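Local coordinates for protein peroxiredoxin (Mycobacterium tuberculosis, PDB 5EPF) that probably reduces hydrogen peroxide and organic hydroperoxides to water and alcohols as a thiol-specific peroxidase, protecting the cell against oxidative stress, at residues A[76-81]-A[117-122]; A[111-116]-A[121-126]; A[135-140]-A[153-158]. All coordinates share one frame; numbering follows the deposited sequence. Where two conformers were deposited one is given.

Contact 1. Residues A[76-81]-A[117-122]; sequences ISTDPV and GKLMPV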
loop_
_atom_site.group_PDB
_atom_site.type_symbol
_atom_site.label_atom_id
_atom_site.label_comp_id
_atom_site.label_asym_id
_atom_site.label_seq_id
_atom_site.Cartn_x
_atom_site.Cartn_y
_atom_site.Cartn_z
ATOM N N ILE A 76 -3.354 -1.590 1.147
ATOM C CA ILE A 76 -4.324 -2.128 0.198
ATOM C C ILE A 76 -4.344 -3.643 0.313
ATOM O O ILE A 76 -3.298 -4.293 0.450
ATOM C CB ILE A 76 -4.029 -1.632 -1.243
ATOM C CG1 ILE A 76 -5.018 -2.202 -2.270
ATOM C CG2 ILE A 76 -2.569 -1.885 -1.634
ATOM C CD1 ILE A 76 -4.892 -1.559 -3.648
ATOM N N SER A 77 -5.548 -4.208 0.279
ATOM C CA SER A 77 -5.698 -5.659 0.228
ATOM C C SER A 77 -7.058 -5.965 -0.391
ATOM O O SER A 77 -7.844 -5.059 -0.678
ATOM C CB SER A 77 -5.605 -6.290 1.624
ATOM O OG SER A 77 -6.801 -5.988 2.336
ATOM N N THR A 78 -7.356 -7.256 -0.549
ATOM C CA THR A 78 -8.680 -7.654 -1.012
ATOM C C THR A 78 -9.711 -7.722 0.109
ATOM O O THR A 78 -10.848 -8.113 -0.156
ATOM C CB THR A 78 -8.620 -9.003 -1.735
ATOM O OG1 THR A 78 -8.101 -9.998 -0.842
ATOM C CG2 THR A 78 -7.765 -8.909 -2.992
ATOM N N ASP A 79 -9.353 -7.370 1.341
ATOM C CA ASP A 79 -10.322 -7.435 2.429
ATOM C C ASP A 79 -11.457 -6.428 2.209
ATOM O O ASP A 79 -11.239 -5.349 1.652
ATOM C CB ASP A 79 -9.628 -7.121 3.745
ATOM C CG ASP A 79 -8.612 -8.173 4.116
ATOM O OD1 ASP A 79 -9.023 -9.329 4.336
ATOM O OD2 ASP A 79 -7.406 -7.870 4.179
ATOM N N PRO A 80 -12.673 -6.754 2.662
ATOM C CA PRO A 80 -13.802 -5.823 2.526
ATOM C C PRO A 80 -13.589 -4.562 3.353
ATOM O O PRO A 80 -12.848 -4.544 4.344
ATOM C CB PRO A 80 -14.992 -6.628 3.074
ATOM C CG PRO A 80 -14.605 -8.041 2.898
ATOM C CD PRO A 80 -13.110 -8.081 3.127
ATOM N N VAL A 81 -14.279 -3.493 2.942
ATOM C CA VAL A 81 -14.223 -2.214 3.653
ATOM C C VAL A 81 -14.467 -2.403 5.144
ATOM O O VAL A 81 -13.763 -1.827 5.977
ATOM C CB VAL A 81 -15.229 -1.226 3.025
ATOM C CG1 VAL A 81 -15.426 0.023 3.880
ATOM C CG2 VAL A 81 -14.764 -0.820 1.619
ATOM N N GLY A 117 -10.856 -19.678 -9.495
ATOM C CA GLY A 117 -11.805 -18.588 -9.510
ATOM C C GLY A 117 -12.044 -17.916 -8.175
ATOM O O GLY A 117 -12.588 -16.808 -8.146
ATOM N N LYS A 118 -11.668 -18.551 -7.068
ATOM C CA LYS A 118 -11.807 -17.936 -5.756
ATOM C C LYS A 118 -10.666 -16.946 -5.583
ATOM O O LYS A 118 -9.494 -17.307 -5.752
ATOM C CB LYS A 118 -11.755 -19.007 -4.670
ATOM N N LEU A 119 -11.003 -15.694 -5.295
ATOM C CA LEU A 119 -9.981 -14.688 -5.062
ATOM C C LEU A 119 -9.238 -15.037 -3.780
ATOM O O LEU A 119 -9.863 -15.273 -2.742
ATOM C CB LEU A 119 -10.658 -13.327 -4.930
ATOM C CG LEU A 119 -9.727 -12.130 -4.753
ATOM C CD1 LEU A 119 -8.789 -11.949 -5.962
ATOM C CD2 LEU A 119 -10.577 -10.883 -4.511
ATOM N N MET A 120 -7.915 -15.083 -3.852
ATOM C CA MET A 120 -7.074 -15.401 -2.714
ATOM C C MET A 120 -6.345 -14.148 -2.232
ATOM O O MET A 120 -6.364 -13.102 -2.893
ATOM C CB MET A 120 -6.060 -16.470 -3.118
ATOM C CG MET A 120 -6.710 -17.801 -3.476
ATOM S SD MET A 120 -7.632 -18.546 -2.117
ATOM C CE MET A 120 -6.302 -19.238 -1.148
ATOM N N PRO A 121 -5.704 -14.207 -1.056
ATOM C CA PRO A 121 -4.943 -13.039 -0.582
ATOM C C PRO A 121 -3.837 -12.649 -1.552
ATOM O O PRO A 121 -3.192 -13.496 -2.185
ATOM C CB PRO A 121 -4.361 -13.520 0.753
ATOM C CG PRO A 121 -5.393 -14.510 1.262
ATOM C CD PRO A 121 -5.851 -15.233 0.007
ATOM N N VAL A 122 -3.609 -11.339 -1.662
ATOM C CA VAL A 122 -2.558 -10.843 -2.559
ATOM C C VAL A 122 -1.187 -11.281 -2.065
ATOM O O VAL A 122 -0.991 -11.630 -0.895
ATOM C CB VAL A 122 -2.613 -9.313 -2.687
ATOM C CG1 VAL A 122 -3.911 -8.878 -3.349
ATOM C CG2 VAL A 122 -2.402 -8.625 -1.331
HETATM O O HOH W 1 -5.524 -9.627 -0.155
#
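Thr78 turns its methyl onto two partners of the 117-122 segment because its chi1 of 59° sets CG2 beside the backbone N, anti to the carbonyl carbon, while OG1 takes the more confined place between the backbone N and the carbonyl carbon. Leu119 answers with CG anti to its own N (chi1 -177°), which carries CG toward Thr78 and leaves CD2 as the branch that touches. The two side chains then meet tip to tip, Thr78 CG2 lying 3.8 Å from Leu119 CD2. The same Thr78 CG2 is 3.9 Å from Val122 CG1, but here the side chains slide past one another in opposite directions, so the methyl is touched by one partner end-on and by the other alongside.

The polar link between the segments is indirect. One water accepts from both backbones, at 3.0 Å from Thr78 N and 3.0 Å from Val122 N, and so joins two loop amides that do not bond to each other. Thr78 OG1 lies 2.7 Å from this water.

Thr78 sits in the middle of an ST turn: Asp79 N donates to Ser77 OG over 3.1 Å at 161°, and Ser77 OG in turn donates to Asp79 OD2 over 2.7 Å. Asp79 OD2 also receives the backbone N-H of Ala47, and Pro80 stands at the N-cap of helix 81-91.

In the thioredoxin-like fold, this surface contact sets the loop that follows strand 72-77, itself between strands 39-43 and 97-99, against strand 118-120 of the hairpin and the chain just after it. Val122 rests on Phe43 of strand 39-43 and on Ala106 of helix 104-109, its side chain about 8 Å from that of Cys52, the probable peroxidatic cysteine.

Contact 2. Residues A[111-116]-A[121-126]; sequences VKRGLL and PVKRTT. With SO4 (sulfate ion), chain C.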
loop_
_atom_site.group_PDB
_atom_site.type_symbol
_atom_site.label_atom_id
_atom_site.label_comp_id
_atom_site.label_asym_id
_atom_site.label_seq_id
_atom_site.Cartn_x
_atom_site.Cartn_y
_atom_site.Cartn_z
ATOM N N VAL A 111 0.126 -8.678 -8.569
ATOM C CA VAL A 111 0.196 -9.304 -7.256
ATOM C C VAL A 111 -1.081 -10.057 -6.895
ATOM O O VAL A 111 -1.217 -10.527 -5.764
ATOM C CB VAL A 111 0.607 -8.308 -6.146
ATOM C CG1 VAL A 111 1.969 -7.710 -6.450
ATOM C CG2 VAL A 111 -0.426 -7.204 -5.964
ATOM N N LYS A 112 -2.007 -10.207 -7.836
ATOM C CA LYS A 112 -3.249 -10.919 -7.565
ATOM C C LYS A 112 -3.001 -12.420 -7.499
ATOM O O LYS A 112 -2.177 -12.955 -8.245
ATOM C CB LYS A 112 -4.246 -10.647 -8.690
ATOM C CG LYS A 112 -5.610 -11.310 -8.474
ATOM C CD LYS A 112 -6.529 -11.066 -9.658
ATOM C CE LYS A 112 -7.797 -11.917 -9.605
ATOM N NZ LYS A 112 -8.634 -11.746 -10.837
ATOM N N ARG A 113 -3.734 -13.106 -6.617
ATOM C CA ARG A 113 -3.718 -14.563 -6.525
ATOM C C ARG A 113 -5.145 -15.090 -6.512
ATOM O O ARG A 113 -6.057 -14.448 -5.983
ATOM C CB ARG A 113 -2.962 -15.043 -5.276
ATOM C CG ARG A 113 -1.469 -14.844 -5.384
ATOM C CD ARG A 113 -0.727 -15.259 -4.126
ATOM N NE ARG A 113 0.668 -15.543 -4.440
ATOM C CZ ARG A 113 1.628 -15.696 -3.533
ATOM N NH1 ARG A 113 1.353 -15.577 -2.240
ATOM N NH2 ARG A 113 2.867 -15.954 -3.929
ATOM N N GLY A 114 -5.334 -16.266 -7.106
ATOM C CA GLY A 114 -6.639 -16.901 -7.142
ATOM C C GLY A 114 -6.455 -18.396 -7.216
ATOM O O GLY A 114 -5.368 -18.897 -7.530
ATOM N N LEU A 115 -7.529 -19.115 -6.903
ATOM C CA LEU A 115 -7.525 -20.577 -6.958
ATOM C C LEU A 115 -8.869 -21.005 -7.514
ATOM O O LEU A 115 -9.892 -20.853 -6.837
ATOM C CB LEU A 115 -7.316 -21.175 -5.569
ATOM C CG LEU A 115 -7.360 -22.701 -5.501
ATOM C CD1 LEU A 115 -6.241 -23.304 -6.337
ATOM C CD2 LEU A 115 -7.266 -23.151 -4.061
ATOM N N LEU A 116 -8.876 -21.519 -8.742
ATOM C CA LEU A 116 -10.112 -21.983 -9.371
ATOM C C LEU A 116 -11.222 -20.939 -9.276
ATOM O O LEU A 116 -12.384 -21.253 -8.998
ATOM C CB LEU A 116 -10.547 -23.328 -8.793
ATOM C CG LEU A 116 -9.537 -24.459 -8.961
ATOM C CD1 LEU A 116 -10.002 -25.678 -8.171
ATOM C CD2 LEU A 116 -9.371 -24.819 -10.434
ATOM N N PRO A 121 -5.704 -14.207 -1.056
ATOM C CA PRO A 121 -4.943 -13.039 -0.582
ATOM C C PRO A 121 -3.837 -12.649 -1.552
ATOM O O PRO A 121 -3.192 -13.496 -2.185
ATOM C CB PRO A 121 -4.361 -13.520 0.753
ATOM C CG PRO A 121 -5.393 -14.510 1.262
ATOM C CD PRO A 121 -5.851 -15.233 0.007
ATOM N N VAL A 122 -3.609 -11.339 -1.662
ATOM C CA VAL A 122 -2.558 -10.843 -2.559
ATOM C C VAL A 122 -1.187 -11.281 -2.065
ATOM O O VAL A 122 -0.991 -11.630 -0.895
ATOM C CB VAL A 122 -2.613 -9.313 -2.687
ATOM C CG1 VAL A 122 -3.911 -8.878 -3.349
ATOM C CG2 VAL A 122 -2.402 -8.625 -1.331
ATOM N N LYS A 123 -0.215 -11.222 -2.972
ATOM C CA LYS A 123 1.182 -11.413 -2.611
ATOM C C LYS A 123 1.702 -10.118 -1.975
ATOM O O LYS A 123 1.527 -9.035 -2.534
ATOM C CB LYS A 123 1.967 -11.738 -3.887
ATOM C CG LYS A 123 3.435 -12.024 -3.713
ATOM C CD LYS A 123 4.070 -12.463 -5.037
ATOM C CE LYS A 123 5.511 -12.861 -4.840
ATOM N NZ LYS A 123 6.087 -13.419 -6.098
ATOM N N ARG A 124 2.326 -10.227 -0.800
ATOM C CA ARG A 124 2.777 -9.063 -0.030
ATOM C C ARG A 124 3.860 -8.289 -0.781
ATOM O O ARG A 124 4.963 -8.800 -0.980
ATOM C CB ARG A 124 3.316 -9.508 1.332
ATOM C CG ARG A 124 3.660 -8.344 2.247
ATOM C CD ARG A 124 4.286 -8.728 3.603
ATOM N NE ARG A 124 3.571 -9.792 4.316
ATOM C CZ ARG A 124 2.562 -9.616 5.170
ATOM N NH1 ARG A 124 2.109 -8.398 5.453
ATOM N NH2 ARG A 124 1.994 -10.668 5.761
ATOM N N THR A 125 3.568 -7.058 -1.192
ATOM C CA THR A 125 4.442 -6.302 -2.081
ATOM C C THR A 125 4.175 -4.826 -1.861
ATOM O O THR A 125 3.014 -4.426 -1.755
ATOM C CB THR A 125 4.139 -6.626 -3.557
ATOM O OG1 THR A 125 3.910 -8.032 -3.731
ATOM C CG2 THR A 125 5.264 -6.194 -4.452
ATOM N N THR A 126 5.238 -4.021 -1.816
ATOM C CA THR A 126 5.116 -2.578 -1.640
ATOM C C THR A 126 5.699 -1.841 -2.829
ATOM O O THR A 126 6.809 -2.154 -3.285
ATOM C CB THR A 126 5.805 -2.150 -0.349
ATOM O OG1 THR A 126 5.179 -2.837 0.745
ATOM C CG2 THR A 126 5.738 -0.648 -0.128
HETATM S S SO4 C . 2.513 -15.934 -7.789
HETATM O O1 SO4 C . 1.232 -15.517 -7.219
HETATM O O2 SO4 C . 2.272 -16.851 -8.902
HETATM O O3 SO4 C . 3.248 -14.761 -8.263
HETATM O O4 SO4 C . 3.291 -16.625 -6.762
HETATM O O HOH W 2 -0.448 -14.320 -0.177
#
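Val111 and Lys123 join their backbones in the compact half of this contact: Lys123 N donates to Val111 O over 3.0 Å at 170°. The same oxygen receives a longer CA-H...O contact, 3.5 Å from Val122 CA. Beside them Val111 CG1 sits 3.4 Å from Thr125 OG1, the two side chains crossing at a slant. That hydroxyl donates to Lys123 O over 2.8 Å, arriving well above the carbonyl plane and tying Thr125 to its own segment.

The outer half is looser: Arg113 and Pro121 are exposed, unlike buried Val111 and Thr125, and Lys123 starts toward Arg113 but its end leads away. Arg113 CB lies 3.5 Å from Pro121 O, and the chain runs extended from CG to NE, placing the guanidinium so that Lys123 CB stands over the centre of one face, 4.0 Å above the plane. At the edge is a sulfate, probably from the crystallisation liquor: Arg113 NE donates to O1 over 2.8 Å (170°) and NH2 to O4 (166°), a two-pronged grip that holds the group's rotation. A water that accepts weakly from Arg113 NH1 donates to Val122 O, bridging the segments on this side.

The two halves join the start of hairpin 113-115/118-120 to the approach to strand 125-129. Val111 packs inward on Phe43 of strand 39-43 and Ala106 of helix 104-109, and Thr125 is hydrogen-bonded through its backbone to Phe43.

Contact 3. Residues A[135-140]-A[153-158]; sequences VLDVIS and LATLRA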
loop_
_atom_site.group_PDB
_atom_site.type_symbol
_atom_site.label_atom_id
_atom_site.label_comp_id
_atom_site.label_asym_id
_atom_site.label_seq_id
_atom_site.Cartn_x
_atom_site.Cartn_y
_atom_site.Cartn_z
ATOM N N VAL A 135 7.200 4.109 -10.771
ATOM C CA VAL A 135 7.618 3.270 -9.649
ATOM C C VAL A 135 9.071 3.588 -9.287
ATOM O O VAL A 135 9.980 3.453 -10.114
ATOM C CB VAL A 135 7.438 1.780 -9.977
ATOM C CG1 VAL A 135 7.880 0.914 -8.813
ATOM C CG2 VAL A 135 5.994 1.462 -10.344
ATOM N N LEU A 136 9.291 4.018 -8.041
ATOM C CA LEU A 136 10.618 4.347 -7.525
ATOM C C LEU A 136 11.293 3.167 -6.841
ATOM O O LEU A 136 12.528 3.130 -6.765
ATOM C CB LEU A 136 10.508 5.482 -6.510
ATOM C CG LEU A 136 9.963 6.803 -7.037
ATOM C CD1 LEU A 136 9.808 7.795 -5.896
ATOM C CD2 LEU A 136 10.861 7.348 -8.151
ATOM N N ASP A 137 10.520 2.227 -6.305
ATOM C CA ASP A 137 11.082 1.080 -5.595
ATOM C C ASP A 137 9.980 0.046 -5.431
ATOM O O ASP A 137 8.799 0.389 -5.435
ATOM C CB ASP A 137 11.631 1.507 -4.220
ATOM C CG ASP A 137 12.643 0.528 -3.628
ATOM O OD1 ASP A 137 13.064 -0.432 -4.298
ATOM O OD2 ASP A 137 13.007 0.750 -2.457
ATOM N N VAL A 138 10.381 -1.216 -5.314
ATOM C CA VAL A 138 9.491 -2.339 -5.038
ATOM C C VAL A 138 10.117 -3.179 -3.933
ATOM O O VAL A 138 11.295 -3.547 -4.026
ATOM C CB VAL A 138 9.238 -3.214 -6.283
ATOM C CG1 VAL A 138 8.255 -4.340 -5.951
ATOM C CG2 VAL A 138 8.723 -2.370 -7.455
ATOM N N ILE A 139 9.341 -3.467 -2.886
ATOM C CA ILE A 139 9.745 -4.383 -1.823
ATOM C C ILE A 139 8.861 -5.618 -1.927
ATOM O O ILE A 139 7.638 -5.525 -1.779
ATOM C CB ILE A 139 9.670 -3.743 -0.423
ATOM C CG1 ILE A 139 10.417 -2.397 -0.356
ATOM C CG2 ILE A 139 10.215 -4.743 0.620
ATOM C CD1 ILE A 139 9.541 -1.143 -0.633
ATOM N N SER A 140 9.470 -6.775 -2.196
ATOM C CA SER A 140 8.698 -7.974 -2.492
ATOM C C SER A 140 8.468 -8.852 -1.254
ATOM O O SER A 140 8.889 -8.536 -0.136
ATOM C CB SER A 140 9.340 -8.728 -3.650
ATOM O OG SER A 140 10.731 -8.851 -3.450
ATOM N N LEU A 153 11.142 4.260 3.084
ATOM C CA LEU A 153 11.621 5.507 3.665
ATOM C C LEU A 153 13.043 5.812 3.208
ATOM O O LEU A 153 13.357 6.965 2.877
ATOM C CB LEU A 153 11.505 5.444 5.192
ATOM C CG LEU A 153 11.927 6.672 5.985
ATOM C CD1 LEU A 153 11.079 7.880 5.593
ATOM C CD2 LEU A 153 11.864 6.410 7.492
ATOM N N ALA A 154 13.915 4.793 3.153
ATOM C CA ALA A 154 15.290 5.051 2.716
ATOM C C ALA A 154 15.336 5.500 1.253
ATOM O O ALA A 154 16.105 6.402 0.897
ATOM C CB ALA A 154 16.173 3.828 2.963
ATOM N N THR A 155 14.503 4.906 0.396
ATOM C CA THR A 155 14.436 5.356 -0.990
ATOM C C THR A 155 13.987 6.806 -1.082
ATOM O O THR A 155 14.569 7.608 -1.835
ATOM C CB THR A 155 13.494 4.454 -1.766
ATOM O OG1 THR A 155 14.115 3.169 -1.895
ATOM C CG2 THR A 155 13.199 5.059 -3.141
ATOM N N LEU A 156 12.961 7.175 -0.314
ATOM C CA LEU A 156 12.473 8.548 -0.363
ATOM C C LEU A 156 13.513 9.531 0.178
ATOM O O LEU A 156 13.693 10.627 -0.373
ATOM C CB LEU A 156 11.157 8.638 0.415
ATOM C CG LEU A 156 10.029 7.860 -0.263
ATOM C CD1 LEU A 156 8.882 7.550 0.702
ATOM C CD2 LEU A 156 9.523 8.636 -1.497
ATOM N N ARG A 157 14.220 9.154 1.246
ATOM C CA ARG A 157 15.300 10.001 1.736
ATOM C C ARG A 157 16.401 10.153 0.694
ATOM O O ARG A 157 16.974 11.234 0.552
ATOM C CB ARG A 157 15.845 9.446 3.056
ATOM C CG ARG A 157 14.868 9.656 4.200
ATOM C CD ARG A 157 15.291 8.996 5.504
ATOM N NE ARG A 157 14.444 9.413 6.622
ATOM C CZ ARG A 157 14.462 8.878 7.839
ATOM N NH1 ARG A 157 15.271 7.861 8.107
ATOM N NH2 ARG A 157 13.669 9.369 8.791
ATOM N N ALA A 158 16.688 9.086 -0.058
ATOM C CA ALA A 158 17.752 9.141 -1.056
ATOM C C ALA A 158 17.440 10.131 -2.165
ATOM O O ALA A 158 18.361 10.680 -2.777
ATOM C CB ALA A 158 17.991 7.750 -1.639
#
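Asp137 and Thr155 meet side chain to side chain, Thr155 OG1 donating to Asp137 OD2 over 2.7 Å. Asp137 CG stands anti to the backbone N (chi1 -160°), holding the carboxylate out to the hydroxyl, which approaches from above it, 48° out of its plane. Alongside, Thr155 CG2 lies 4.0 Å from Asp137 CB and 4.3 Å from Leu136 CB. From the next helix residue, Leu156 CD2 comes within 4.5 Å of Leu136 CD1, a light apolar touch.

In the next shell, the other carboxylate oxygen, Asp137 OD1, takes a weak bond from Val138 N over 3.0 Å. Leu136 and Asp137 both pair with Val128, and the helix-like backbone of Leu136 fits a classic beta bulge, which explains how two consecutive side chains point at the helix. Outermost, strand 135-139, an edge of the five-stranded sheet, runs nearly antiparallel to helix 145-158, their local axes 8.9 Å apart. Leu156 continues inward onto Phe66 of helix 63-68.

Thr155 OG1 also bonds to Lys151 O, an acceptor one turn earlier. If Asp137 is ionised, the one hydroxyl proton would have to serve both acceptors, most likely favouring the carboxylate, and that bond would in turn stabilise the ionised acid.

How the contacts relate
Contacts 1 and 2 adjoin, centres 8 Å apart and Pro121 and Val122 in common; Met120 N lies 2.9 Å from Arg113 O, a probable hydrogen bond within the hairpin that both use. Contact 1 is at the surface and combines methyl packing with a water bridge, whereas contact 2, partly buried, adds a direct backbone bond and a sulfate, probably from the crystallisation liquor, held by an arginine at its rim. Contact 3, also partly buried, lies across the chain's centre from contact 1 and rests on a side-chain hydroxyl-carboxylate bond between strand and helix. Contacts 2 and 3 join through neighbouring strands 125-129 and 135-139, where Thr126 N to Ile139 O, 2.8 Å, is a probable hydrogen bond.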